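Putative secreted protein (Streptomyces sp. SirexAA-E, PDB 4PEY) hydrolyses laminarin and laminarioligosaccharides as an exo-beta-1,3-glucanase of glycoside hydrolase family 55, releasing glucose and laminaribiose. Local coordinates at residues A[439-444]-A[479-484]; A[511-516]-A[539-544]. The protein carries 1 engineered substitution. One frame throughout, in Å; residues are numbered along the deposited sequence. Where two conformers were deposited one is given.

Contact 1. Residues A[439-444]-A[479-484]; sequences NKYDVQ and AYKVDD
The carbonyl oxygen of Val443 is met twice from the neighbouring strand: Lys481 N donates to Val443 O at 2.9 Å, and the CA-H of Tyr480 also points to it. Val443 pairs with Tyr480 and Gln444 with Lys481, which sets strands 443-445 and 480-482 parallel on successive turns of the right-handed beta-helix that family 55 enzymes are built from. Val443 is held on its other polar atom too, its N bonding to Ala479 O (3.0 Å). On the side of the sheet bearing Tyr480, CG1 of Val443 packs against CD2 of that ring at 3.8 Å, and the two side chains run side by side in the same direction. Asp442, just before the strand, brings OD1 close to CA of Ala479 but makes its salt bridge with Lys459, and it lies near the substrate-binding Glu436. In the conformer given, Gln444 NE2 donates to the syn lone pair of Asp483 OD1 at 2.8 Å, joining strand 443-445 to the residue just after strand 480-482; a second deposited conformer makes this bond less certain. Chi1 of 179° sets CG anti to the backbone N, and the chain extended beyond it carries NE2 to the carboxylate, whose OD2 bonds to Ser446. On the Gln444 side, CD of Lys481 sits over one face of the Tyr441 ring, 3.3 Å above its plane and displaced toward the rim, in a CH-pi contact.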
ATOM      1  N   ASN A 439       5.479   7.782 -16.629  1.00 10.77           N
ATOM      2  CA  ASN A 439       5.919   8.700 -17.684  1.00 12.07           C
ATOM      3  C   ASN A 439       4.895   9.807 -17.943  1.00 13.69           C
ATOM      4  O   ASN A 439       5.267  10.901 -18.372  1.00 13.88           O
ATOM      5  CB  ASN A 439       6.214   7.956 -19.003  1.00 13.27           C
ATOM      6  CG  ASN A 439       7.347   6.944 -18.882  1.00 13.09           C
ATOM      7  OD1 ASN A 439       7.244   5.968 -18.140  1.00 14.12           O
ATOM      8  ND2 ASN A 439       8.413   7.143 -19.656  1.00 14.65           N
ATOM      9  N   LYS A 440       3.617   9.522 -17.690  1.00 12.69           N
ATOM     10  CA  LYS A 440       2.559  10.516 -17.863  1.00 11.81           C
ATOM     11  C   LYS A 440       1.792  10.716 -16.546  1.00 12.66           C
ATOM     12  O   LYS A 440       2.424  10.986 -15.524  1.00 13.64           O
ATOM     13  CB  LYS A 440       1.651  10.116 -19.031  1.00 13.62           C
ATOM     14  CG  LYS A 440       2.455  10.019 -20.337  1.00 14.23           C
ATOM     15  CD  LYS A 440       1.592   9.850 -21.568  1.00 15.64           C
ATOM     16  CE  LYS A 440       2.468   9.795 -22.820  1.00 18.64           C
ATOM     17  NZ  LYS A 440       3.274  11.042 -22.998  1.00 26.42           N
ATOM     18  N   TYR A 441       0.462  10.620 -16.555  1.00 12.08           N
ATOM     19  CA  TYR A 441      -0.310  10.849 -15.330  1.00 11.46           C
ATOM     20  C   TYR A 441      -0.181   9.689 -14.350  1.00 11.83           C
ATOM     21  O   TYR A 441      -0.612   8.571 -14.649  1.00 11.52           O
ATOM     22  CB  TYR A 441      -1.805  11.039 -15.627  1.00 12.85           C
ATOM     23  CG  TYR A 441      -2.181  12.234 -16.467  1.00 13.07           C
ATOM     24  CD1 TYR A 441      -1.945  13.529 -16.023  1.00 14.64           C
ATOM     25  CD2 TYR A 441      -2.827  12.067 -17.684  1.00 14.38           C
ATOM     26  CE1 TYR A 441      -2.317  14.628 -16.787  1.00 15.90           C
ATOM     27  CE2 TYR A 441      -3.206  13.151 -18.447  1.00 16.00           C
ATOM     28  CZ  TYR A 441      -2.944  14.431 -17.997  1.00 17.61           C
ATOM     29  OH  TYR A 441      -3.325  15.511 -18.763  1.00 20.13           O
ATOM     30  N   ASP A 442       0.355   9.947 -13.160  1.00 11.32           N
ATOM     31  CA  ASP A 442       0.428   8.884 -12.160  1.00 11.07           C
ATOM     32  C   ASP A 442      -0.973   8.436 -11.745  1.00 11.85           C
ATOM     33  O   ASP A 442      -1.246   7.240 -11.714  1.00 11.70           O
ATOM     34  CB  ASP A 442       1.248   9.341 -10.958  1.00 11.79           C
ATOM     35  CG  ASP A 442       2.580   9.927 -11.369  1.00 12.65           C
ATOM     36  OD1 ASP A 442       2.577  11.081 -11.854  1.00 13.07           O
ATOM     37  OD2 ASP A 442       3.625   9.242 -11.225  1.00 11.99           O
ATOM     38  N   VAL A 443      -1.851   9.390 -11.441  1.00 10.66           N
ATOM     39  CA  VAL A 443      -3.248   9.092 -11.133  1.00 11.23           C
ATOM     40  C   VAL A 443      -4.157   9.967 -11.984  1.00 11.34           C
ATOM     41  O   VAL A 443      -3.937  11.181 -12.088  1.00 12.52           O
ATOM     42  CB  VAL A 443      -3.575   9.320  -9.629  1.00 10.45           C
ATOM     43  CG1 VAL A 443      -5.076   9.163  -9.357  1.00 11.53           C
ATOM     44  CG2 VAL A 443      -2.776   8.356  -8.759  1.00 10.96           C
ATOM     45  N   GLN A 444      -5.157   9.335 -12.595  1.00 11.53           N
ATOM     46  CA  GLN A 444      -6.204  10.059 -13.292  0.64 11.66           C
ATOM     47  C   GLN A 444      -7.554   9.613 -12.736  1.00 11.90           C
ATOM     48  O   GLN A 444      -7.792   8.426 -12.531  1.00 13.34           O
ATOM     49  CB  GLN A 444      -6.122   9.820 -14.804  0.64 11.11           C
ATOM     50  CG  GLN A 444      -7.200  10.542 -15.597  0.64 12.58           C
ATOM     51  CD  GLN A 444      -6.996  10.444 -17.098  0.64 13.41           C
ATOM     52  OE1 GLN A 444      -6.197   9.642 -17.582  0.64 14.34           O
ATOM     53  NE2 GLN A 444      -7.725  11.265 -17.846  0.64 15.45           N
ATOM     54  N   ALA A 479       0.669  14.667 -11.277  1.00 12.05           N
ATOM     55  CA  ALA A 479       0.699  13.445 -10.474  1.00 10.51           C
ATOM     56  C   ALA A 479      -0.712  12.947 -10.160  1.00 11.67           C
ATOM     57  O   ALA A 479      -0.922  11.758  -9.938  1.00 11.63           O
ATOM     58  CB  ALA A 479       1.457  13.686  -9.197  1.00 12.76           C
ATOM     59  N   TYR A 480      -1.664  13.877 -10.120  1.00 11.08           N
ATOM     60  CA  TYR A 480      -3.040  13.570  -9.762  1.00 11.41           C
ATOM     61  C   TYR A 480      -3.947  14.494 -10.557  1.00 11.29           C
ATOM     62  O   TYR A 480      -3.985  15.701 -10.314  1.00 12.25           O
ATOM     63  CB  TYR A 480      -3.239  13.738  -8.259  1.00 11.78           C
ATOM     64  CG  TYR A 480      -4.532  13.222  -7.655  1.00 11.12           C
ATOM     65  CD1 TYR A 480      -5.705  13.973  -7.720  1.00 12.12           C
ATOM     66  CD2 TYR A 480      -4.556  12.025  -6.938  1.00 11.51           C
ATOM     67  CE1 TYR A 480      -6.884  13.520  -7.124  1.00 12.01           C
ATOM     68  CE2 TYR A 480      -5.718  11.560  -6.346  1.00 11.61           C
ATOM     69  CZ  TYR A 480      -6.879  12.319  -6.426  1.00 11.94           C
ATOM     70  OH  TYR A 480      -8.033  11.867  -5.820  1.00 12.71           O
ATOM     71  N   LYS A 481      -4.650  13.912 -11.523  1.00 11.86           N
ATOM     72  CA  LYS A 481      -5.511  14.649 -12.431  1.00 12.15           C
ATOM     73  C   LYS A 481      -6.964  14.239 -12.269  1.00 13.71           C
ATOM     74  O   LYS A 481      -7.297  13.062 -12.393  1.00 15.32           O
ATOM     75  CB  LYS A 481      -5.095  14.419 -13.885  1.00 14.80           C
ATOM     76  CG  LYS A 481      -6.056  15.065 -14.883  1.00 19.36           C
ATOM     77  CD  LYS A 481      -5.785  14.642 -16.303  1.00 22.84           C
ATOM     78  CE  LYS A 481      -6.780  15.283 -17.272  1.00 23.32           C
ATOM     79  NZ  LYS A 481      -6.603  16.760 -17.416  1.00 26.11           N
ATOM     80  N   VAL A 482      -7.819  15.219 -11.993  1.00 13.70           N
ATOM     81  CA  VAL A 482      -9.261  15.033 -12.039  1.00 13.27           C
ATOM     82  C   VAL A 482      -9.740  15.587 -13.372  1.00 13.54           C
ATOM     83  O   VAL A 482      -9.498  16.760 -13.676  1.00 14.75           O
ATOM     84  CB  VAL A 482      -9.960  15.747 -10.866  1.00 14.11           C
ATOM     85  CG1 VAL A 482     -11.473  15.544 -10.917  1.00 15.80           C
ATOM     86  CG2 VAL A 482      -9.388  15.246  -9.536  1.00 14.53           C
ATOM     87  N   ASP A 483     -10.397  14.750 -14.172  1.00 14.79           N
ATOM     88  CA  ASP A 483     -10.862  15.184 -15.491  1.00 15.07           C
ATOM     89  C   ASP A 483     -11.759  16.418 -15.405  1.00 15.74           C
ATOM     90  O   ASP A 483     -12.512  16.581 -14.439  1.00 15.98           O
ATOM     91  CB  ASP A 483     -11.614  14.057 -16.197  1.00 16.77           C
ATOM     92  CG  ASP A 483     -10.696  12.970 -16.709  1.00 20.12           C
ATOM     93  OD1 ASP A 483      -9.456  13.113 -16.579  1.00 21.39           O
ATOM     94  OD2 ASP A 483     -11.224  11.979 -17.256  1.00 22.38           O
ATOM     95  N   ASP A 484     -11.675  17.279 -16.417  1.00 17.12           N
ATOM     96  CA  ASP A 484     -12.465  18.510 -16.440  1.00 20.11           C
ATOM     97  C   ASP A 484     -13.971  18.250 -16.371  1.00 19.39           C
ATOM     98  O   ASP A 484     -14.722  19.080 -15.865  1.00 20.39           O
ATOM     99  CB  ASP A 484     -12.139  19.330 -17.692  1.00 24.70           C
ATOM    100  CG  ASP A 484     -10.745  19.925 -17.650  1.00 33.29           C
ATOM    101  OD1 ASP A 484     -10.186  20.051 -16.535  1.00 36.24           O
ATOM    102  OD2 ASP A 484     -10.213  20.276 -18.727  1.00 37.68           O
TER

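Contact 2. Residues A[511-516]-A[539-544]; sequences GFQAPV and VINDIG
Asn541 lends its side-chain amide to the sheet edge, where it stands in for a backbone peptide and pairs with N and O of Ala514: OD1 accepts from Ala514 N at 2.9 Å, in the carbonyl plane and on a lone pair, while ND2 donates to Ala514 O, also at 2.9 Å. Its CG lies anti to the carbonyl carbon (chi1 -65°), and the two bonds together fix the rotation of the amide. The backbone takes over two residues earlier, at Phe512, whose O accepts from Asn541 N at 2.9 Å. Beyond that, Val539 O is gripped twice, by Phe512 N in the carbonyl plane and by Gly511 N from above it; the same oxygen lies 3.4 Å from CD1 of Phe512, at the edge of the ring. CB of Phe512 rests on CG1 of Ile540 at 3.7 Å, and the Ile540 side chain continues inward to Phe522 and Leu525. Asn541 is the second residue of a type II' turn from Ile540 to Ile543, with the positive phi (52°) of that position, and the chain reverses there. Val539 N and Ile540 N reach Ile543 O from opposite faces of its carbonyl plane; both residues face Ile543, a classic beta bulge beside a single bridge at the C-terminal end of a beta-helix.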
ATOM      1  N   GLY A 511       1.630  19.663  -9.461  1.00 12.86           N
ATOM      2  CA  GLY A 511       1.437  18.315  -8.954  1.00 13.10           C
ATOM      3  C   GLY A 511       0.019  17.827  -9.216  1.00 11.90           C
ATOM      4  O   GLY A 511      -0.209  16.628  -9.404  1.00 12.50           O
ATOM      5  N   PHE A 512      -0.927  18.765  -9.243  1.00 12.34           N
ATOM      6  CA  PHE A 512      -2.355  18.461  -9.273  1.00 11.91           C
ATOM      7  C   PHE A 512      -3.046  19.264 -10.363  1.00 11.43           C
ATOM      8  O   PHE A 512      -2.672  20.408 -10.622  1.00 13.99           O
ATOM      9  CB  PHE A 512      -2.973  18.759  -7.905  1.00 11.93           C
ATOM     10  CG  PHE A 512      -2.272  18.056  -6.787  1.00 11.14           C
ATOM     11  CD1 PHE A 512      -1.151  18.614  -6.192  1.00 12.74           C
ATOM     12  CD2 PHE A 512      -2.698  16.806  -6.371  1.00 12.32           C
ATOM     13  CE1 PHE A 512      -0.475  17.944  -5.183  1.00 13.23           C
ATOM     14  CE2 PHE A 512      -2.034  16.136  -5.365  1.00 13.71           C
ATOM     15  CZ  PHE A 512      -0.917  16.701  -4.772  1.00 14.21           C
ATOM     16  N   GLN A 513      -4.045  18.662 -11.000  1.00 11.11           N
ATOM     17  CA  GLN A 513      -4.814  19.332 -12.047  1.00 11.86           C
ATOM     18  C   GLN A 513      -6.276  18.948 -11.875  1.00 12.55           C
ATOM     19  O   GLN A 513      -6.591  17.763 -11.716  1.00 13.84           O
ATOM     20  CB  GLN A 513      -4.314  18.950 -13.454  1.00 13.00           C
ATOM     21  CG  GLN A 513      -5.055  19.674 -14.580  1.00 14.77           C
ATOM     22  CD  GLN A 513      -4.700  19.167 -15.973  1.00 19.13           C
ATOM     23  OE1 GLN A 513      -4.237  18.036 -16.149  1.00 21.00           O
ATOM     24  NE2 GLN A 513      -4.927  20.006 -16.973  1.00 24.04           N
ATOM     25  N   ALA A 514      -7.165  19.942 -11.878  1.00 12.78           N
ATOM     26  CA  ALA A 514      -8.585  19.690 -11.636  1.00 13.50           C
ATOM     27  C   ALA A 514      -9.432  20.826 -12.184  1.00 15.78           C
ATOM     28  O   ALA A 514      -8.946  21.946 -12.334  1.00 16.85           O
ATOM     29  CB  ALA A 514      -8.855  19.508 -10.132  1.00 15.55           C
ATOM     30  N   PRO A 515     -10.706  20.545 -12.495  1.00 15.95           N
ATOM     31  CA  PRO A 515     -11.579  21.665 -12.847  1.00 17.02           C
ATOM     32  C   PRO A 515     -11.824  22.561 -11.639  1.00 18.72           C
ATOM     33  O   PRO A 515     -11.690  22.107 -10.497  1.00 18.90           O
ATOM     34  CB  PRO A 515     -12.868  20.976 -13.303  1.00 18.86           C
ATOM     35  CG  PRO A 515     -12.864  19.660 -12.575  1.00 17.78           C
ATOM     36  CD  PRO A 515     -11.410  19.249 -12.544  1.00 16.89           C
ATOM     37  N   VAL A 516     -12.160  23.820 -11.893  1.00 17.40           N
ATOM     38  CA  VAL A 516     -12.528  24.742 -10.832  1.00 18.81           C
ATOM     39  C   VAL A 516     -14.052  24.764 -10.721  1.00 18.20           C
ATOM     40  O   VAL A 516     -14.732  25.462 -11.476  1.00 19.76           O
ATOM     41  CB  VAL A 516     -11.969  26.158 -11.090  1.00 18.42           C
ATOM     42  CG1 VAL A 516     -12.322  27.078  -9.944  1.00 21.10           C
ATOM     43  CG2 VAL A 516     -10.458  26.091 -11.265  1.00 19.53           C
ATOM     44  N   VAL A 539       1.370  24.523  -7.516  1.00 12.82           N
ATOM     45  CA  VAL A 539       0.899  23.359  -6.772  1.00 12.00           C
ATOM     46  C   VAL A 539      -0.223  22.635  -7.526  1.00 12.39           C
ATOM     47  O   VAL A 539      -0.129  21.437  -7.813  1.00 12.24           O
ATOM     48  CB  VAL A 539       0.403  23.768  -5.370  1.00 12.49           C
ATOM     49  CG1 VAL A 539      -0.205  22.577  -4.641  1.00 13.27           C
ATOM     50  CG2 VAL A 539       1.555  24.356  -4.558  1.00 12.38           C
ATOM     51  N   ILE A 540      -1.289  23.364  -7.831  1.00 12.67           N
ATOM     52  CA  ILE A 540      -2.439  22.799  -8.527  1.00 12.01           C
ATOM     53  C   ILE A 540      -2.880  23.762  -9.626  1.00 13.53           C
ATOM     54  O   ILE A 540      -2.988  24.961  -9.388  1.00 14.58           O
ATOM     55  CB  ILE A 540      -3.621  22.507  -7.541  1.00 12.44           C
ATOM     56  CG1 ILE A 540      -4.845  21.982  -8.305  1.00 13.67           C
ATOM     57  CG2 ILE A 540      -3.944  23.748  -6.694  1.00 15.00           C
ATOM     58  CD1 ILE A 540      -5.916  21.350  -7.406  1.00 15.03           C
ATOM     59  N   ASN A 541      -3.105  23.240 -10.830  1.00 13.88           N
ATOM     60  CA  ASN A 541      -3.420  24.086 -11.979  1.00 15.18           C
ATOM     61  C   ASN A 541      -2.370  25.192 -12.130  1.00 16.92           C
ATOM     62  O   ASN A 541      -1.192  24.899 -12.327  1.00 17.85           O
ATOM     63  CB  ASN A 541      -4.821  24.681 -11.846  1.00 15.08           C
ATOM     64  CG  ASN A 541      -5.915  23.623 -11.881  1.00 15.70           C
ATOM     65  OD1 ASN A 541      -5.655  22.442 -12.124  1.00 15.08           O
ATOM     66  ND2 ASN A 541      -7.145  24.048 -11.643  1.00 18.94           N
ATOM     67  N   ASP A 542      -2.793  26.453 -12.018  1.00 17.35           N
ATOM     68  CA  ASP A 542      -1.871  27.589 -12.052  1.00 18.67           C
ATOM     69  C   ASP A 542      -1.841  28.323 -10.704  1.00 19.75           C
ATOM     70  O   ASP A 542      -1.499  29.519 -10.626  1.00 20.80           O
ATOM     71  CB  ASP A 542      -2.262  28.545 -13.183  1.00 23.05           C
ATOM     72  CG  ASP A 542      -3.711  29.021 -13.085  1.00 28.75           C
ATOM     73  OD1 ASP A 542      -4.055  29.993 -13.791  1.00 33.32           O
ATOM     74  OD2 ASP A 542      -4.505  28.436 -12.310  1.00 29.42           O
ATOM     75  N   ILE A 543      -2.171  27.575  -9.649  1.00 17.64           N
ATOM     76  CA  ILE A 543      -2.353  28.096  -8.292  1.00 18.54           C
ATOM     77  C   ILE A 543      -1.265  27.573  -7.348  1.00 16.41           C
ATOM     78  O   ILE A 543      -0.849  26.416  -7.455  1.00 15.50           O
ATOM     79  CB  ILE A 543      -3.756  27.696  -7.747  1.00 19.76           C
ATOM     80  CG1 ILE A 543      -4.857  28.356  -8.575  1.00 24.02           C
ATOM     81  CG2 ILE A 543      -3.919  28.025  -6.262  1.00 21.08           C
ATOM     82  CD1 ILE A 543      -6.239  27.826  -8.270  1.00 28.49           C
ATOM     83  N   GLY A 544      -0.810  28.418  -6.426  1.00 18.28           N
ATOM     84  CA  GLY A 544       0.229  28.038  -5.487  1.00 17.82           C
ATOM     85  C   GLY A 544       1.599  28.467  -5.978  1.00 16.44           C
ATOM     86  O   GLY A 544       1.826  28.580  -7.185  1.00 17.97           O
TER

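The two contacts illustrate how a beta-helix propagates and then ends. Their centres lie 11 Å apart, and both segments of contact 1 precede both of contact 2 in the sequence. Strands 480-482 and 512-513 are neighbours in one parallel eight-stranded sheet, where the second is the outermost strand, so contact 1 is a rung within the stack while contact 2 sets an irregular loop against its last strand. They touch directly: Val482 N lies 2.8 Å from Gln513 O, a probable hydrogen bond, and CB of Ala479 packs against Gly511 O. Contact 1 also lies nearer the substrate-binding residues, whereas contact 2 belongs to the closing end of the domain.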